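Local coordinates for PUA domain-containing protein (Pyrococcus horikoshii, PDB 3D79), which is of unknown function but, with its pre-PUA-like and PUA domains, probably binds RNA, at residues 14-18 / 19-23; 22-25 / 26-30; 80-83 / 84-88; 101-104 / 105-109. All blocks are in the same frame, centred on the assembly; numbering follows the deposited sequence.

Interaction 1 of 4, residues 14-18 / 19-23; sequences HPLSK and KDVKE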
loop_
_atom_site.group_PDB
_atom_site.type_symbol
_atom_site.label_atom_id
_atom_site.label_comp_id
_atom_site.label_asym_id
_atom_site.label_seq_id
_atom_site.Cartn_x
_atom_site.Cartn_y
_atom_site.Cartn_z
ATOM N N HIS A 14 4.532 -20.845 -4.979
ATOM C CA HIS A 14 4.628 -21.216 -6.388
ATOM C C HIS A 14 5.373 -20.122 -7.148
ATOM O O HIS A 14 5.163 -18.941 -6.874
ATOM C CB HIS A 14 3.233 -21.392 -6.986
ATOM C CG HIS A 14 2.444 -22.502 -6.364
ATOM N ND1 HIS A 14 2.619 -23.825 -6.713
ATOM C CD2 HIS A 14 1.473 -22.488 -5.419
ATOM C CE1 HIS A 14 1.789 -24.576 -6.011
ATOM N NE2 HIS A 14 1.081 -23.790 -5.219
ATOM N N PRO A 15 6.239 -20.504 -8.108
ATOM C CA PRO A 15 6.983 -19.487 -8.850
ATOM C C PRO A 15 6.078 -18.613 -9.716
ATOM O O PRO A 15 5.116 -19.106 -10.311
ATOM C CB PRO A 15 7.931 -20.315 -9.730
ATOM C CG PRO A 15 7.266 -21.637 -9.867
ATOM C CD PRO A 15 6.581 -21.869 -8.553
ATOM N N LEU A 16 6.385 -17.321 -9.770
ATOM C CA LEU A 16 5.658 -16.408 -10.633
ATOM C C LEU A 16 6.336 -16.363 -11.993
ATOM O O LEU A 16 7.566 -16.291 -12.073
ATOM C CB LEU A 16 5.623 -15.004 -10.023
ATOM C CG LEU A 16 4.377 -14.173 -10.309
ATOM C CD1 LEU A 16 3.249 -14.602 -9.383
ATOM C CD2 LEU A 16 4.677 -12.698 -10.127
ATOM N N SER A 17 5.530 -16.400 -13.054
ATOM C CA SER A 17 6.038 -16.335 -14.426
ATOM C C SER A 17 6.678 -14.981 -14.726
ATOM O O SER A 17 6.338 -13.973 -14.106
ATOM C CB SER A 17 4.914 -16.606 -15.435
ATOM O OG SER A 17 4.017 -15.511 -15.503
ATOM N N LYS A 18 7.604 -14.977 -15.682
ATOM C CA LYS A 18 8.244 -13.756 -16.170
ATOM C C LYS A 18 7.216 -12.730 -16.662
ATOM O O LYS A 18 7.355 -11.535 -16.407
ATOM C CB LYS A 18 9.228 -14.108 -17.285
ATOM C CG LYS A 18 9.826 -12.930 -18.036
ATOM C CD LYS A 18 11.051 -13.346 -18.843
ATOM C CE LYS A 18 10.767 -14.512 -19.766
ATOM N NZ LYS A 18 12.031 -15.003 -20.408
ATOM N N LYS A 19 6.193 -13.207 -17.372
ATOM C CA LYS A 19 5.107 -12.342 -17.828
ATOM C C LYS A 19 4.443 -11.634 -16.640
ATOM O O LYS A 19 4.222 -10.418 -16.673
ATOM C CB LYS A 19 4.086 -13.159 -18.632
ATOM C CG LYS A 19 2.838 -12.388 -19.061
ATOM C CD LYS A 19 1.768 -13.354 -19.567
ATOM C CE LYS A 19 0.429 -12.653 -19.762
ATOM N NZ LYS A 19 0.456 -11.692 -20.902
ATOM N N ASP A 20 4.151 -12.393 -15.586
ATOM C CA ASP A 20 3.541 -11.822 -14.389
ATOM C C ASP A 20 4.472 -10.856 -13.655
ATOM O O ASP A 20 4.032 -9.807 -13.186
ATOM C CB ASP A 20 3.024 -12.919 -13.458
ATOM C CG ASP A 20 1.782 -13.624 -14.009
ATOM O OD1 ASP A 20 1.311 -13.265 -15.108
ATOM O OD2 ASP A 20 1.276 -14.539 -13.326
ATOM N N VAL A 21 5.760 -11.199 -13.577
ATOM C CA VAL A 21 6.754 -10.309 -12.965
ATOM C C VAL A 21 6.781 -8.960 -13.692
ATOM O O VAL A 21 6.751 -7.900 -13.062
ATOM C CB VAL A 21 8.173 -10.955 -12.937
ATOM C CG1 VAL A 21 9.227 -9.953 -12.476
ATOM C CG2 VAL A 21 8.180 -12.189 -12.038
ATOM N N LYS A 22 6.810 -9.005 -15.019
ATOM C CA LYS A 22 6.848 -7.787 -15.815
ATOM C C LYS A 22 5.593 -6.939 -15.613
ATOM O O LYS A 22 5.672 -5.712 -15.566
ATOM C CB LYS A 22 7.073 -8.114 -17.288
ATOM C CG LYS A 22 8.488 -8.594 -17.567
ATOM C CD LYS A 22 8.705 -8.863 -19.043
ATOM C CE LYS A 22 10.142 -9.305 -19.309
ATOM N NZ LYS A 22 10.336 -9.586 -20.767
ATOM N N GLU A 23 4.445 -7.595 -15.478
ATOM C CA GLU A 23 3.197 -6.865 -15.244
ATOM C C GLU A 23 3.180 -6.197 -13.866
ATOM O O GLU A 23 2.660 -5.089 -13.728
ATOM C CB GLU A 23 1.971 -7.765 -15.461
ATOM C CG GLU A 23 0.598 -7.050 -15.419
ATOM C CD GLU A 23 0.518 -5.736 -16.211
ATOM O OE1 GLU A 23 1.036 -5.639 -17.356
ATOM O OE2 GLU A 23 -0.109 -4.792 -15.686
#
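Ser17 and Asp20 meet in a helix N-cap, a local contact at the surface where the chain passes from the edge strand around 14-15 into helix 18-32 of the pre-PUA-like domain. Ser17 is the N-cap residue: its OG takes the backbone N-H of Asp20 at 3.1 Å from N to OG, with an N-H...O angle of 159°. Its chi1 of 72° places OG between its own backbone N and carbonyl carbon, turned to the first turn of the helix. The carboxylate of Asp20 lies close by, its CG 3.3 Å from Ser17 OG, while OD2 makes a long, weak ion pair with Arg69. With an alanine at this position, the N-H of Asp20 would probably lose its cap and the first turn is likely to fray. The backbone bonds follow at once: Val21 N donates to Ser17 O at 2.9 Å, and Lys22 N to Lys18 O, also at 2.9 Å. On the inner side Leu16 meets Asp20 nearly perpendicularly, its CG 3.6 Å from Asp20 CB, and its CD2 rests 4.0 Å from Val21 CG2. Leu16 and Val21 both lean on Val47 of strand 47-51. On the outer side Lys18 and Lys22 extend together down one flank, Lys18 CG 3.9 Å from Lys22 CE; their ammonium groups stay 5.7 Å apart, NZ to NZ, and probably repel each other mildly. A side-chain cap followed directly by i to i+4 backbone bonds is the classic serine N-cap, here between strand and helix.

Interaction 2 of 4, residues 22-25 / 26-30; sequences KEII and AQLSQ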
loop_
_atom_site.group_PDB
_atom_site.type_symbol
_atom_site.label_atom_id
_atom_site.label_comp_id
_atom_site.label_asym_id
_atom_site.label_seq_id
_atom_site.Cartn_x
_atom_site.Cartn_y
_atom_site.Cartn_z
ATOM N N LYS A 22 6.810 -9.005 -15.019
ATOM C CA LYS A 22 6.848 -7.787 -15.815
ATOM C C LYS A 22 5.593 -6.939 -15.613
ATOM O O LYS A 22 5.672 -5.712 -15.566
ATOM C CB LYS A 22 7.073 -8.114 -17.288
ATOM C CG LYS A 22 8.488 -8.594 -17.567
ATOM C CD LYS A 22 8.705 -8.863 -19.043
ATOM C CE LYS A 22 10.142 -9.305 -19.309
ATOM N NZ LYS A 22 10.336 -9.586 -20.767
ATOM N N GLU A 23 4.445 -7.595 -15.478
ATOM C CA GLU A 23 3.197 -6.865 -15.244
ATOM C C GLU A 23 3.180 -6.197 -13.866
ATOM O O GLU A 23 2.660 -5.089 -13.728
ATOM C CB GLU A 23 1.971 -7.765 -15.461
ATOM C CG GLU A 23 0.598 -7.050 -15.419
ATOM C CD GLU A 23 0.518 -5.736 -16.211
ATOM O OE1 GLU A 23 1.036 -5.639 -17.356
ATOM O OE2 GLU A 23 -0.109 -4.792 -15.686
ATOM N N ILE A 24 3.757 -6.849 -12.857
ATOM C CA ILE A 24 3.879 -6.226 -11.533
ATOM C C ILE A 24 4.761 -4.981 -11.632
ATOM O O ILE A 24 4.400 -3.917 -11.135
ATOM C CB ILE A 24 4.391 -7.215 -10.447
ATOM C CG1 ILE A 24 3.348 -8.312 -10.190
ATOM C CG2 ILE A 24 4.724 -6.463 -9.145
ATOM C CD1 ILE A 24 3.821 -9.434 -9.264
ATOM N N ILE A 25 5.904 -5.106 -12.305
ATOM C CA ILE A 25 6.791 -3.962 -12.514
ATOM C C ILE A 25 6.053 -2.806 -13.196
ATOM O O ILE A 25 6.175 -1.649 -12.781
ATOM C CB ILE A 25 8.042 -4.363 -13.319
ATOM C CG1 ILE A 25 8.908 -5.313 -12.488
ATOM C CG2 ILE A 25 8.843 -3.126 -13.749
ATOM C CD1 ILE A 25 10.018 -5.990 -13.292
ATOM N N ALA A 26 5.286 -3.132 -14.236
ATOM C CA ALA A 26 4.499 -2.137 -14.960
ATOM C C ALA A 26 3.525 -1.408 -14.027
ATOM O O ALA A 26 3.449 -0.177 -14.036
ATOM C CB ALA A 26 3.759 -2.796 -16.102
ATOM N N GLN A 27 2.815 -2.172 -13.203
ATOM C CA GLN A 27 1.860 -1.605 -12.249
ATOM C C GLN A 27 2.544 -0.688 -11.236
ATOM O O GLN A 27 2.096 0.432 -11.007
ATOM C CB GLN A 27 1.083 -2.711 -11.530
ATOM C CG GLN A 27 0.049 -3.419 -12.398
ATOM C CD GLN A 27 -0.691 -4.518 -11.652
ATOM O OE1 GLN A 27 -1.111 -4.338 -10.507
ATOM N NE2 GLN A 27 -0.863 -5.664 -12.305
ATOM N N LEU A 28 3.644 -1.158 -10.650
ATOM C CA LEU A 28 4.393 -0.372 -9.672
ATOM C C LEU A 28 4.944 0.911 -10.286
ATOM O O LEU A 28 4.904 1.975 -9.670
ATOM C CB LEU A 28 5.538 -1.200 -9.085
ATOM C CG LEU A 28 5.172 -2.396 -8.200
ATOM C CD1 LEU A 28 6.408 -3.233 -7.957
ATOM C CD2 LEU A 28 4.551 -1.950 -6.870
ATOM N N SER A 29 5.444 0.806 -11.515
ATOM C CA SER A 29 6.002 1.963 -12.212
ATOM C C SER A 29 4.953 3.039 -12.471
ATOM O O SER A 29 5.236 4.231 -12.345
ATOM C CB SER A 29 6.679 1.535 -13.518
ATOM O OG SER A 29 7.811 0.717 -13.241
ATOM N N GLN A 30 3.741 2.618 -12.816
ATOM C CA GLN A 30 2.656 3.569 -13.031
ATOM C C GLN A 30 2.277 4.268 -11.727
ATOM O O GLN A 30 2.073 5.484 -11.702
ATOM C CB GLN A 30 1.433 2.886 -13.633
ATOM C CG GLN A 30 0.335 3.874 -14.011
ATOM C CD GLN A 30 -0.924 3.185 -14.481
ATOM O OE1 GLN A 30 -1.562 2.455 -13.726
ATOM N NE2 GLN A 30 -1.300 3.429 -15.735
#
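Ile24 and Leu28 are brought together by the first torsion of Ile24: its CG2 stands anti to the backbone N, beside the carbonyl carbon, which directs this methyl along the helix to Leu28 CD1, 3.8 Å from Ile24 CG2. The two side chains leave the helix in the same direction, one turn apart. Both press on Phe67 and Ile74 of the neighbouring strands, and Leu28 also reaches Ala37 and Met40 of helix 34-40. In Ser29, OG lies anti to the carbonyl carbon (chi1 -65°), which turns the hydroxyl back along the helix to donate to Ile25 O at 2.9 Å from OG to O. That carbonyl is gripped twice: Ser29 N also donates to Ile25 O at 2.9 Å, and the two donors come from opposite faces of the carbonyl plane, the hydroxyl standing 40° out of it. A serine hydroxyl bonded to the carbonyl four residues earlier is a familiar feature within alpha-helices, and here it lies in the second half of helix 18-32, which packs its apolar face on the antiparallel sheet of the pre-PUA-like domain. Leu28 N donates to Ile24 O at 2.9 Å. On another side of the helix the side chains of Glu23 and Gln27 run roughly square to each other, Glu23 OE2 lying 3.6 Å from Gln27 CG, with carboxylate and amide planes 38° apart. The amide of Gln27 is held from outside the helix: OE1 accepts from Ile74 N, and NE2 donates to Asp72 O.

Interaction 3 of 4, residues 80-83 / 84-88; sequences ALYN and LSDEE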
loop_
_atom_site.group_PDB
_atom_site.type_symbol
_atom_site.label_atom_id
_atom_site.label_comp_id
_atom_site.label_asym_id
_atom_site.label_seq_id
_atom_site.Cartn_x
_atom_site.Cartn_y
_atom_site.Cartn_z
ATOM N N ALA A 80 6.138 -4.209 3.877
ATOM C CA ALA A 80 7.054 -3.711 2.845
ATOM C C ALA A 80 7.229 -2.193 2.945
ATOM O O ALA A 80 8.353 -1.674 2.881
ATOM C CB ALA A 80 6.564 -4.101 1.462
ATOM N N LEU A 81 6.112 -1.487 3.111
ATOM C CA LEU A 81 6.140 -0.041 3.281
ATOM C C LEU A 81 6.790 0.358 4.607
ATOM O O LEU A 81 7.448 1.402 4.689
ATOM C CB LEU A 81 4.723 0.536 3.178
ATOM C CG LEU A 81 4.081 0.408 1.787
ATOM C CD1 LEU A 81 2.602 0.769 1.852
ATOM C CD2 LEU A 81 4.794 1.261 0.739
ATOM N N TYR A 82 6.595 -0.468 5.634
ATOM C CA TYR A 82 7.182 -0.205 6.950
ATOM C C TYR A 82 8.702 -0.210 6.857
ATOM O O TYR A 82 9.373 0.704 7.355
ATOM C CB TYR A 82 6.707 -1.224 7.990
ATOM C CG TYR A 82 7.203 -0.893 9.382
ATOM C CD1 TYR A 82 6.465 -0.061 10.221
ATOM C CD2 TYR A 82 8.425 -1.386 9.840
ATOM C CE1 TYR A 82 6.927 0.263 11.500
ATOM C CE2 TYR A 82 8.896 -1.069 11.115
ATOM C CZ TYR A 82 8.140 -0.247 11.932
ATOM O OH TYR A 82 8.605 0.066 13.193
ATOM N N ASN A 83 9.243 -1.238 6.212
ATOM C CA ASN A 83 10.685 -1.313 5.996
ATOM C C ASN A 83 11.210 -0.159 5.149
ATOM O O ASN A 83 12.270 0.401 5.441
ATOM C CB ASN A 83 11.069 -2.682 5.425
ATOM C CG ASN A 83 10.925 -3.787 6.450
ATOM O OD1 ASN A 83 11.075 -3.552 7.652
ATOM N ND2 ASN A 83 10.624 -4.994 5.988
ATOM N N LEU A 84 10.445 0.227 4.132
ATOM C CA LEU A 84 10.789 1.386 3.309
ATOM C C LEU A 84 10.776 2.700 4.087
ATOM O O LEU A 84 11.548 3.612 3.770
ATOM C CB LEU A 84 9.876 1.479 2.087
ATOM C CG LEU A 84 10.284 0.558 0.933
ATOM C CD1 LEU A 84 9.131 0.293 -0.035
ATOM C CD2 LEU A 84 11.491 1.133 0.191
ATOM N N SER A 85 9.910 2.789 5.100
ATOM C CA SER A 85 9.798 4.000 5.935
ATOM C C SER A 85 11.026 4.223 6.833
ATOM O O SER A 85 11.172 5.292 7.440
ATOM C CB SER A 85 8.505 3.994 6.763
ATOM O OG SER A 85 8.595 3.125 7.874
ATOM N N ASP A 86 11.897 3.217 6.917
ATOM C CA ASP A 86 13.206 3.370 7.565
ATOM C C ASP A 86 14.289 3.833 6.587
ATOM O O ASP A 86 15.429 4.107 6.994
ATOM C CB ASP A 86 13.638 2.065 8.235
ATOM C CG ASP A 86 12.992 1.863 9.591
ATOM O OD1 ASP A 86 12.625 2.860 10.243
ATOM O OD2 ASP A 86 12.853 0.699 10.011
ATOM N N GLU A 87 13.943 3.901 5.304
ATOM C CA GLU A 87 14.887 4.326 4.262
ATOM C C GLU A 87 14.524 5.696 3.703
ATOM O O GLU A 87 15.405 6.514 3.416
ATOM C CB GLU A 87 14.910 3.306 3.119
ATOM C CG GLU A 87 15.220 1.881 3.579
ATOM C CD GLU A 87 15.245 0.867 2.452
ATOM O OE1 GLU A 87 15.150 1.260 1.272
ATOM O OE2 GLU A 87 15.362 -0.339 2.751
ATOM N N GLU A 88 13.221 5.915 3.524
ATOM C CA GLU A 88 12.670 7.095 2.872
ATOM C C GLU A 88 11.568 7.698 3.728
ATOM O O GLU A 88 10.934 6.993 4.518
ATOM C CB GLU A 88 12.027 6.717 1.530
ATOM C CG GLU A 88 12.854 5.827 0.632
ATOM C CD GLU A 88 14.099 6.516 0.108
ATOM O OE1 GLU A 88 14.038 7.727 -0.216
ATOM O OE2 GLU A 88 15.138 5.834 0.005
HETATM O O HOH W 1 13.109 -1.874 8.726
#
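Leu84 folds back on Ala80 where helix 78-84 ends and the chain turns away: its N donates to Ala80 O at 3.1 Å, and its side chain returns to that carbonyl, CG 3.5 Å from Ala80 O, before continuing to Met40 and Trp93. Leu84 and Asn83 are the residues most covered here, with Tyr82 next. Asn83 works through its backbone and its amide. Its O receives Asp86 N at 3.2 Å from a position 63° out of the carbonyl plane, and one water donates both to Asn83 OD1 and to Asp86 OD2, at 2.8 Å from Asn83 OD1, joining the two side chains. The other carboxylate oxygen of Asp86, OD1, makes a salt bridge to Arg140. Tyr82 offers its carbonyl: Ser85 OG donates to Tyr82 O at 2.6 Å, a torsion of 77° about CA-CB bringing the hydroxyl back to the last turn, and OG is also bonded to Arg140. A valine in place of Ser85 would probably leave Tyr82 O without its hydroxyl mate and Arg140 with one bond fewer. Beyond, Leu84 O accepts from both Glu87 N and Glu88 N. Bonds thus shift from i to i+4 toward i to i+3 at Asp86, as is common where an alpha-helix unwinds at its C-terminal end; here this happens between helix 78-84 and strand 96-99, with Arg140 clasping the end.

Interaction 4 of 4, residues 101-104 / 105-109; sequences EGAV and PHILN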
loop_
_atom_site.group_PDB
_atom_site.type_symbol
_atom_site.label_atom_id
_atom_site.label_comp_id
_atom_site.label_asym_id
_atom_site.label_seq_id
_atom_site.Cartn_x
_atom_site.Cartn_y
_atom_site.Cartn_z
ATOM N N GLU A 101 -2.509 12.195 14.337
ATOM C CA GLU A 101 -2.338 11.193 15.399
ATOM C C GLU A 101 -3.666 10.660 15.942
ATOM O O GLU A 101 -3.743 9.506 16.368
ATOM C CB GLU A 101 -1.451 11.724 16.534
ATOM C CG GLU A 101 -1.969 12.985 17.216
ATOM C CD GLU A 101 -0.999 13.527 18.254
ATOM O OE1 GLU A 101 -0.882 14.767 18.361
ATOM O OE2 GLU A 101 -0.344 12.719 18.953
ATOM N N GLY A 102 -4.704 11.494 15.905
ATOM C CA GLY A 102 -6.047 11.112 16.346
ATOM C C GLY A 102 -6.688 10.021 15.507
ATOM O O GLY A 102 -7.512 9.253 16.004
ATOM N N ALA A 103 -6.311 9.958 14.232
ATOM C CA ALA A 103 -6.833 8.951 13.307
ATOM C C ALA A 103 -6.212 7.562 13.491
ATOM O O ALA A 103 -6.808 6.550 13.109
ATOM C CB ALA A 103 -6.645 9.417 11.880
ATOM N N VAL A 104 -5.019 7.520 14.076
ATOM C CA VAL A 104 -4.202 6.298 14.117
ATOM C C VAL A 104 -4.862 5.090 14.807
ATOM O O VAL A 104 -4.980 4.019 14.193
ATOM C CB VAL A 104 -2.785 6.584 14.710
ATOM C CG1 VAL A 104 -1.971 5.297 14.866
ATOM C CG2 VAL A 104 -2.044 7.575 13.833
ATOM N N PRO A 105 -5.299 5.251 16.073
ATOM C CA PRO A 105 -5.831 4.072 16.763
ATOM C C PRO A 105 -7.074 3.483 16.087
ATOM O O PRO A 105 -7.254 2.266 16.093
ATOM C CB PRO A 105 -6.146 4.592 18.172
ATOM C CG PRO A 105 -6.224 6.058 18.051
ATOM C CD PRO A 105 -5.332 6.456 16.925
ATOM N N HIS A 106 -7.901 4.335 15.486
ATOM C CA HIS A 106 -9.086 3.872 14.767
ATOM C C HIS A 106 -8.704 2.997 13.573
ATOM O O HIS A 106 -9.244 1.904 13.400
ATOM C CB HIS A 106 -9.926 5.060 14.310
ATOM C CG HIS A 106 -10.490 5.863 15.438
ATOM N ND1 HIS A 106 -11.636 5.496 16.108
ATOM C CD2 HIS A 106 -10.058 7.004 16.026
ATOM C CE1 HIS A 106 -11.892 6.381 17.055
ATOM N NE2 HIS A 106 -10.950 7.305 17.027
ATOM N N ILE A 107 -7.756 3.480 12.769
ATOM C CA ILE A 107 -7.286 2.754 11.581
ATOM C C ILE A 107 -6.625 1.415 11.939
ATOM O O ILE A 107 -6.840 0.404 11.265
ATOM C CB ILE A 107 -6.342 3.641 10.727
ATOM C CG1 ILE A 107 -7.126 4.838 10.172
ATOM C CG2 ILE A 107 -5.684 2.838 9.586
ATOM C CD1 ILE A 107 -6.257 6.026 9.768
ATOM N N LEU A 108 -5.828 1.405 13.005
ATOM C CA LEU A 108 -5.192 0.167 13.450
ATOM C C LEU A 108 -6.193 -0.849 14.023
ATOM O O LEU A 108 -5.869 -2.034 14.172
ATOM C CB LEU A 108 -4.066 0.467 14.448
ATOM C CG LEU A 108 -2.857 1.239 13.904
ATOM C CD1 LEU A 108 -1.858 1.488 15.024
ATOM C CD2 LEU A 108 -2.183 0.495 12.738
ATOM N N ASN A 109 -7.399 -0.369 14.327
ATOM C CA ASN A 109 -8.505 -1.203 14.822
ATOM C C ASN A 109 -9.485 -1.623 13.712
ATOM O O ASN A 109 -10.514 -2.247 13.991
ATOM C CB ASN A 109 -9.240 -0.480 15.969
ATOM C CG ASN A 109 -10.405 -1.294 16.550
ATOM O OD1 ASN A 109 -11.561 -0.852 16.537
ATOM N ND2 ASN A 109 -10.103 -2.483 17.054
#
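Val104 and Leu108, one turn apart on helix 104-108, line up flank to flank with their methyls heading the same way. Val104 CG1, anti to its backbone N (chi1 175°), faces Leu108 CD1 at 3.8 Å. The preceding pair repeats this spacing: Ala103 CB touches the end of Ile107, CD1, at 4.0 Å, and Ile107 CD1 is also 3.4 Å from Ala103 O. Val104 and Ile107 continue to Leu142 of strand 141-147, whereas Leu108 packs against Ala169 and Arg170, so the row of apolar groups fits the helix against the body of the PUA domain. His106 is turned another way: its ring meets the carbonyl of Gly102 edge-on and in plane, CD2 3.4 Å from Gly102 O. Pro105 CD sits 3.4 Å from Val104 CB, closer than two carbons normally pack because the two residues are joined by a peptide bond. Two backbone bonds join the segments, Ile107 N to Ala103 O at 3.2 Å and Leu108 N to Val104 O at 3.0 Å. Pro105 has no N-H to give, so it can sit in the first turn of the helix, where no backbone donor is demanded, without losing a bond. The chemistry is thus mostly apolar along the side chains, with the polar work left to the backbone, and suggests that aliphatic contacts do much of the holding of this short helix to the domain.

How the interactions relate
From the N terminus, interaction 1 starts helix 18-32 at its cap and interaction 2 carries on along the same helix, which lies on the N-terminal antiparallel sheet; the two overlap at Lys22 and Glu23 and touch where Leu16 CD2 packs on Ile24 CD1 at 3.5 Å. Interactions 3 and 4 follow in series. Interaction 3 ends helix 78-84 near Arg140 and strand 141-147, its nearest atoms about 8 Å from interaction 2. Interaction 4 sets helix 104-108 on that same strand, about 9 Å from interaction 3 at the nearest atoms and across the chain's centre from interactions 1 and 2. None closes a long loop, and none crosses another.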